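Local coordinates for Beta/gama crystallin family protein (Methanosarcina acetivorans, PDB 3HZ2) that binds two calcium ions through a small betagamma-crystallin domain built from two Greek key motifs, the calcium-binding form of this fold in an archaeon, at residues V11-K16 / I35-V40; V5-H10 / D29-K34. All coordinates share one frame; numbering follows the deposited sequence.

Contact 1. Residues V11-K16 / I35-V40; sequences VNFGGK and ISSIKV. With CA (calcium ion), chain E.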
loop_
_atom_site.group_PDB
_atom_site.type_symbol
_atom_site.label_atom_id
_atom_site.label_comp_id
_atom_site.label_asym_id
_atom_site.label_seq_id
_atom_site.Cartn_x
_atom_site.Cartn_y
_atom_site.Cartn_z
ATOM N N VAL A 11 -1.570 -10.077 6.694
ATOM C CA VAL A 11 -2.606 -9.317 7.370
ATOM C C VAL A 11 -2.103 -9.100 8.793
ATOM O O VAL A 11 -1.197 -9.801 9.254
ATOM C CB VAL A 11 -3.956 -10.075 7.411
ATOM C CG1 VAL A 11 -4.508 -10.228 5.999
ATOM C CG2 VAL A 11 -3.776 -11.428 8.075
ATOM N N ASN A 12 -2.697 -8.136 9.483
ATOM C CA ASN A 12 -2.294 -7.793 10.840
ATOM C C ASN A 12 -0.838 -7.361 10.938
ATOM O O ASN A 12 -0.155 -7.614 11.932
ATOM C CB ASN A 12 -2.590 -8.935 11.816
ATOM C CG ASN A 12 -3.888 -8.716 12.571
ATOM O OD1 ASN A 12 -4.432 -7.610 12.565
ATOM N ND2 ASN A 12 -4.385 -9.754 13.231
ATOM N N PHE A 13 -0.372 -6.716 9.875
ATOM C CA PHE A 13 0.969 -6.159 9.807
ATOM C C PHE A 13 2.129 -7.136 9.982
ATOM O O PHE A 13 3.145 -6.796 10.591
ATOM C CB PHE A 13 1.062 -5.029 10.836
ATOM C CG PHE A 13 -0.192 -4.200 10.922
ATOM C CD1 PHE A 13 -0.984 -4.228 12.066
ATOM C CD2 PHE A 13 -0.610 -3.434 9.834
ATOM C CE1 PHE A 13 -2.174 -3.508 12.131
ATOM C CE2 PHE A 13 -1.799 -2.708 9.884
ATOM C CZ PHE A 13 -2.586 -2.745 11.037
ATOM N N GLY A 14 1.991 -8.333 9.420
ATOM C CA GLY A 14 3.044 -9.326 9.534
ATOM C C GLY A 14 3.887 -9.470 8.282
ATOM O O GLY A 14 3.603 -8.849 7.252
ATOM N N GLY A 15 4.934 -10.287 8.379
ATOM C CA GLY A 15 5.819 -10.526 7.251
ATOM C C GLY A 15 6.714 -9.366 6.856
ATOM O O GLY A 15 6.980 -8.463 7.652
ATOM N N LYS A 16 7.191 -9.403 5.616
ATOM C CA LYS A 16 8.056 -8.352 5.090
ATOM C C LYS A 16 7.291 -7.033 5.104
ATOM O O LYS A 16 6.093 -7.001 4.827
ATOM C CB LYS A 16 8.475 -8.690 3.653
ATOM C CG LYS A 16 9.386 -7.660 2.998
ATOM C CD LYS A 16 10.750 -7.606 3.672
ATOM C CE LYS A 16 11.618 -6.493 3.095
ATOM N NZ LYS A 16 11.817 -6.647 1.627
ATOM N N ILE A 35 1.095 -7.317 -0.726
ATOM C CA ILE A 35 0.546 -6.486 0.347
ATOM C C ILE A 35 -0.834 -6.897 0.862
ATOM O O ILE A 35 -1.790 -7.014 0.094
ATOM C CB ILE A 35 0.531 -5.004 -0.073
ATOM C CG1 ILE A 35 1.969 -4.539 -0.327
ATOM C CG2 ILE A 35 -0.114 -4.158 1.021
ATOM C CD1 ILE A 35 2.084 -3.192 -1.015
ATOM N N SER A 36 -0.921 -7.098 2.180
ATOM C CA SER A 36 -2.159 -7.517 2.837
ATOM C C SER A 36 -2.638 -6.624 3.972
ATOM O O SER A 36 -3.775 -6.747 4.427
ATOM C CB SER A 36 -2.006 -8.935 3.359
ATOM O OG SER A 36 -1.854 -9.818 2.274
ATOM N N SER A 37 -1.763 -5.752 4.455
ATOM C CA SER A 37 -2.140 -4.816 5.507
ATOM C C SER A 37 -1.353 -3.535 5.264
ATOM O O SER A 37 -0.270 -3.563 4.675
ATOM C CB SER A 37 -1.872 -5.402 6.906
ATOM O OG SER A 37 -0.526 -5.787 7.082
ATOM N N ILE A 38 -1.908 -2.410 5.697
ATOM C CA ILE A 38 -1.278 -1.120 5.460
ATOM C C ILE A 38 -1.485 -0.148 6.615
ATOM O O ILE A 38 -2.512 -0.181 7.290
ATOM C CB ILE A 38 -1.874 -0.451 4.191
ATOM C CG1 ILE A 38 -1.700 -1.366 2.976
ATOM C CG2 ILE A 38 -1.218 0.909 3.954
ATOM C CD1 ILE A 38 -2.474 -0.909 1.746
ATOM N N LYS A 39 -0.501 0.722 6.822
ATOM C CA LYS A 39 -0.587 1.751 7.853
ATOM C C LYS A 39 -0.246 3.093 7.221
ATOM O O LYS A 39 0.910 3.346 6.890
ATOM C CB LYS A 39 0.402 1.483 8.990
ATOM C CG LYS A 39 0.030 0.353 9.926
ATOM C CD LYS A 39 1.020 0.301 11.082
ATOM C CE LYS A 39 0.832 -0.929 11.946
ATOM N NZ LYS A 39 1.823 -0.928 13.074
ATOM N N VAL A 40 -1.248 3.949 7.034
ATOM C CA VAL A 40 -0.992 5.264 6.463
ATOM C C VAL A 40 -0.729 6.202 7.637
ATOM O O VAL A 40 -1.657 6.623 8.324
ATOM C CB VAL A 40 -2.201 5.787 5.656
ATOM C CG1 VAL A 40 -1.898 7.181 5.114
ATOM C CG2 VAL A 40 -2.509 4.836 4.503
HETATM CA CA CA E . -0.046 -11.293 1.442
HETATM O O HOH W 1 -2.240 -12.771 1.881
HETATM O O HOH W 2 1.701 -12.667 0.145
HETATM O O HOH W 3 0.577 -13.223 3.194
#
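F13 and K39 carry the tightly packed part of this contact, their side chains crossing at about a right angle. The lysine chain runs extended beyond CG and lays its CE over the centre of the phenyl ring, 3.5 Å from the F13 centroid. NZ follows on the same face, 4.6 Å from that centroid and 19° off the ring normal, a cation-pi contact added to the CH-pi one. CE2 of the ring also meets K39 CG at 3.6 Å, while the carbonyl oxygen of I38 lies at the ring edge, near its plane. Y8 of strand 4-8 packs edge-to-face with the same phenyl ring. Nearer the turn, S37 places OG between its backbone N and carbonyl carbon (chi1 57°), where it takes a weak, bent bond from F13 N at 2.9 Å; its stronger partner is the carbonyl oxygen of H10. The looser, solvent side is that of exposed V11, which sets its backbone N 3.6 Å from S36 CB, with CG1 alongside. S36 itself is buried and fixed, its OG bound to the calcium ion at 2.5 Å and hydrogen-bonded to D75. S36 and S37 both face Y8 in a classic beta bulge, so that two successive serines serve the metal and the 11-16 turn, an arrangement belonging to the first Greek key of the betagamma-crystallin fold.

Contact 2. Residues V5-H10 / D29-K34; sequences VIVYEH and DNLNDK. With CA (calcium ion), chain E; CA (calcium ion), chain F.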
loop_
_atom_site.group_PDB
_atom_site.type_symbol
_atom_site.label_atom_id
_atom_site.label_comp_id
_atom_site.label_asym_id
_atom_site.label_seq_id
_atom_site.Cartn_x
_atom_site.Cartn_y
_atom_site.Cartn_z
ATOM N N VAL A 5 3.752 5.888 4.498
ATOM C CA VAL A 5 2.892 4.714 4.538
ATOM C C VAL A 5 3.750 3.470 4.683
ATOM O O VAL A 5 4.821 3.376 4.086
ATOM C CB VAL A 5 2.031 4.596 3.243
ATOM C CG1 VAL A 5 2.928 4.475 2.015
ATOM C CG2 VAL A 5 1.101 3.394 3.341
ATOM N N ILE A 6 3.291 2.531 5.506
ATOM C CA ILE A 6 4.011 1.283 5.692
ATOM C C ILE A 6 3.113 0.157 5.191
ATOM O O ILE A 6 1.950 0.048 5.585
ATOM C CB ILE A 6 4.368 1.030 7.176
ATOM C CG1 ILE A 6 5.019 2.278 7.780
ATOM C CG2 ILE A 6 5.346 -0.143 7.274
ATOM C CD1 ILE A 6 5.448 2.114 9.226
ATOM N N VAL A 7 3.653 -0.662 4.300
ATOM C CA VAL A 7 2.905 -1.776 3.735
ATOM C C VAL A 7 3.467 -3.078 4.287
ATOM O O VAL A 7 4.667 -3.187 4.546
ATOM C CB VAL A 7 2.992 -1.778 2.193
ATOM C CG1 VAL A 7 2.276 -0.550 1.640
ATOM C CG2 VAL A 7 4.455 -1.781 1.746
ATOM N N TYR A 8 2.597 -4.064 4.471
ATOM C CA TYR A 8 3.021 -5.342 5.027
ATOM C C TYR A 8 2.597 -6.542 4.204
ATOM O O TYR A 8 1.535 -6.545 3.579
ATOM C CB TYR A 8 2.471 -5.507 6.440
ATOM C CG TYR A 8 2.809 -4.371 7.370
ATOM C CD1 TYR A 8 2.120 -3.160 7.302
ATOM C CD2 TYR A 8 3.806 -4.511 8.334
ATOM C CE1 TYR A 8 2.413 -2.117 8.175
ATOM C CE2 TYR A 8 4.107 -3.474 9.214
ATOM C CZ TYR A 8 3.407 -2.281 9.130
ATOM O OH TYR A 8 3.692 -1.260 10.012
ATOM N N GLU A 9 3.439 -7.569 4.240
ATOM C CA GLU A 9 3.202 -8.805 3.516
ATOM C C GLU A 9 1.965 -9.554 4.008
ATOM O O GLU A 9 1.145 -9.973 3.212
ATOM C CB GLU A 9 4.433 -9.712 3.632
ATOM C CG GLU A 9 4.342 -11.000 2.829
ATOM C CD GLU A 9 5.577 -11.873 2.984
ATOM O OE1 GLU A 9 5.650 -12.921 2.311
ATOM O OE2 GLU A 9 6.471 -11.517 3.781
ATOM N N HIS A 10 1.812 -9.721 5.316
ATOM C CA HIS A 10 0.658 -10.453 5.829
ATOM C C HIS A 10 -0.364 -9.550 6.499
ATOM O O HIS A 10 -0.068 -8.402 6.841
ATOM C CB HIS A 10 1.096 -11.514 6.848
ATOM C CG HIS A 10 2.232 -12.377 6.390
ATOM N ND1 HIS A 10 2.280 -12.948 5.137
ATOM C CD2 HIS A 10 3.346 -12.794 7.038
ATOM C CE1 HIS A 10 3.376 -13.679 5.031
ATOM N NE2 HIS A 10 4.040 -13.604 6.170
ATOM N N ASP A 29 10.017 -2.737 -1.842
ATOM C CA ASP A 29 11.022 -3.797 -1.838
ATOM C C ASP A 29 10.434 -5.208 -1.812
ATOM O O ASP A 29 10.037 -5.705 -0.760
ATOM C CB ASP A 29 11.948 -3.607 -0.632
ATOM C CG ASP A 29 13.124 -4.564 -0.635
ATOM O OD1 ASP A 29 13.917 -4.530 0.330
ATOM O OD2 ASP A 29 13.263 -5.348 -1.599
ATOM N N ASN A 30 10.391 -5.849 -2.976
ATOM C CA ASN A 30 9.873 -7.209 -3.102
ATOM C C ASN A 30 8.489 -7.441 -2.501
ATOM O O ASN A 30 8.218 -8.511 -1.944
ATOM C CB ASN A 30 10.865 -8.203 -2.490
ATOM C CG ASN A 30 12.046 -8.483 -3.401
ATOM O OD1 ASN A 30 12.989 -9.174 -3.016
ATOM N ND2 ASN A 30 11.996 -7.953 -4.620
ATOM N N LEU A 31 7.611 -6.454 -2.622
ATOM C CA LEU A 31 6.260 -6.586 -2.090
ATOM C C LEU A 31 5.192 -6.503 -3.170
ATOM O O LEU A 31 4.019 -6.293 -2.872
ATOM C CB LEU A 31 6.001 -5.515 -1.025
ATOM C CG LEU A 31 6.700 -5.780 0.311
ATOM C CD1 LEU A 31 6.598 -4.557 1.207
ATOM C CD2 LEU A 31 6.067 -6.989 0.975
ATOM N N ASN A 32 5.594 -6.657 -4.426
ATOM C CA ASN A 32 4.628 -6.615 -5.513
ATOM C C ASN A 32 3.729 -7.849 -5.427
ATOM O O ASN A 32 4.210 -8.979 -5.314
ATOM C CB ASN A 32 5.343 -6.571 -6.862
ATOM C CG ASN A 32 4.379 -6.608 -8.025
ATOM O OD1 ASN A 32 3.252 -6.120 -7.927
ATOM N ND2 ASN A 32 4.818 -7.178 -9.141
ATOM N N ASP A 33 2.422 -7.619 -5.468
ATOM C CA ASP A 33 1.443 -8.695 -5.379
ATOM C C ASP A 33 1.520 -9.485 -4.081
ATOM O O ASP A 33 1.303 -10.698 -4.074
ATOM C CB ASP A 33 1.589 -9.641 -6.569
ATOM C CG ASP A 33 1.147 -8.999 -7.851
ATOM O OD1 ASP A 33 0.290 -8.107 -7.745
ATOM O OD2 ASP A 33 1.632 -9.371 -8.939
ATOM N N LYS A 34 1.814 -8.789 -2.986
ATOM C CA LYS A 34 1.910 -9.425 -1.676
ATOM C C LYS A 34 1.269 -8.620 -0.543
ATOM O O LYS A 34 0.947 -9.175 0.498
ATOM C CB LYS A 34 3.373 -9.651 -1.287
ATOM C CG LYS A 34 4.192 -10.503 -2.219
ATOM C CD LYS A 34 5.574 -10.694 -1.610
ATOM C CE LYS A 34 6.547 -11.329 -2.569
ATOM N NZ LYS A 34 7.887 -11.436 -1.935
HETATM CA CA CA E . -0.046 -11.293 1.442
HETATM CA CA CA F . -1.103 -6.656 -9.178
HETATM O O HOH W 3 0.577 -13.223 3.194
HETATM O O HOH W 1 -2.240 -12.771 1.881
HETATM O O HOH W 2 1.701 -12.667 0.145
HETATM O O HOH W 4 -2.902 -8.738 -9.442
HETATM O O HOH W 5 0.126 -7.457 -11.540
#
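The carbonyl oxygens of E9 and K34 converge on one calcium ion, each 2.5 Å from the metal. They stand only 2.8 Å apart, E9 O to K34 O, a proximity of two acceptors that the shared cation makes tolerable. Three waters, S36 OG and N76 OD1 complete the shell, and one of the waters, 2.6 Å from H10 ND1, lies at the edge of the imidazole, in its plane. Farther from the metal the contact is apolar. V7 CG2 meets L31 CD1, 3.5 Å away, and the other leucine branch, CD2, reaches E9 CB at 4.1 Å. F18 of strand 17-20 also packs on both V7 and L31. CG of E9 is anti to its backbone N (chi1 -176°) and the chain stays extended, which carries the carboxylate to K16, whose backbone N bonds OE2. K34 also extends its side chain, and NZ bonds the carbonyl oxygen of N30 at 2.9 Å, tying the loop back on itself. K34 NZ lies 5.0 Å from E9 OE1, too far for a salt bridge. One residue earlier, D33 gives OD1 to the second calcium ion. Coordination through main-chain carbonyls makes part of the first site depend on the backbone at E9 and K34, and because the successive residues D33 and K34 ligate different ions, one short loop contributes to both sites.

How the contacts relate
Contacts 1 and 2 alternate along the chain and meet at one calcium ion, to which contact 1 gives a serine hydroxyl and contact 2 two carbonyl oxygens; three waters on that ion belong to both. Both reach the same sheet, in which strands 4-8 and 37-42 are neighbours. Each is partly buried, but contact 1 includes exposed residues of the 11-16 turn and relies on cation-pi and CH-pi contacts between partly exposed side chains, whereas contact 2 has no exposed touching residue, holds a small aliphatic cluster away from the metal and joins the strand 4-8 region to an irregular loop. A direct link also fastens the two together: K16 O lies 2.8 Å from E9 N, a probable hydrogen bond.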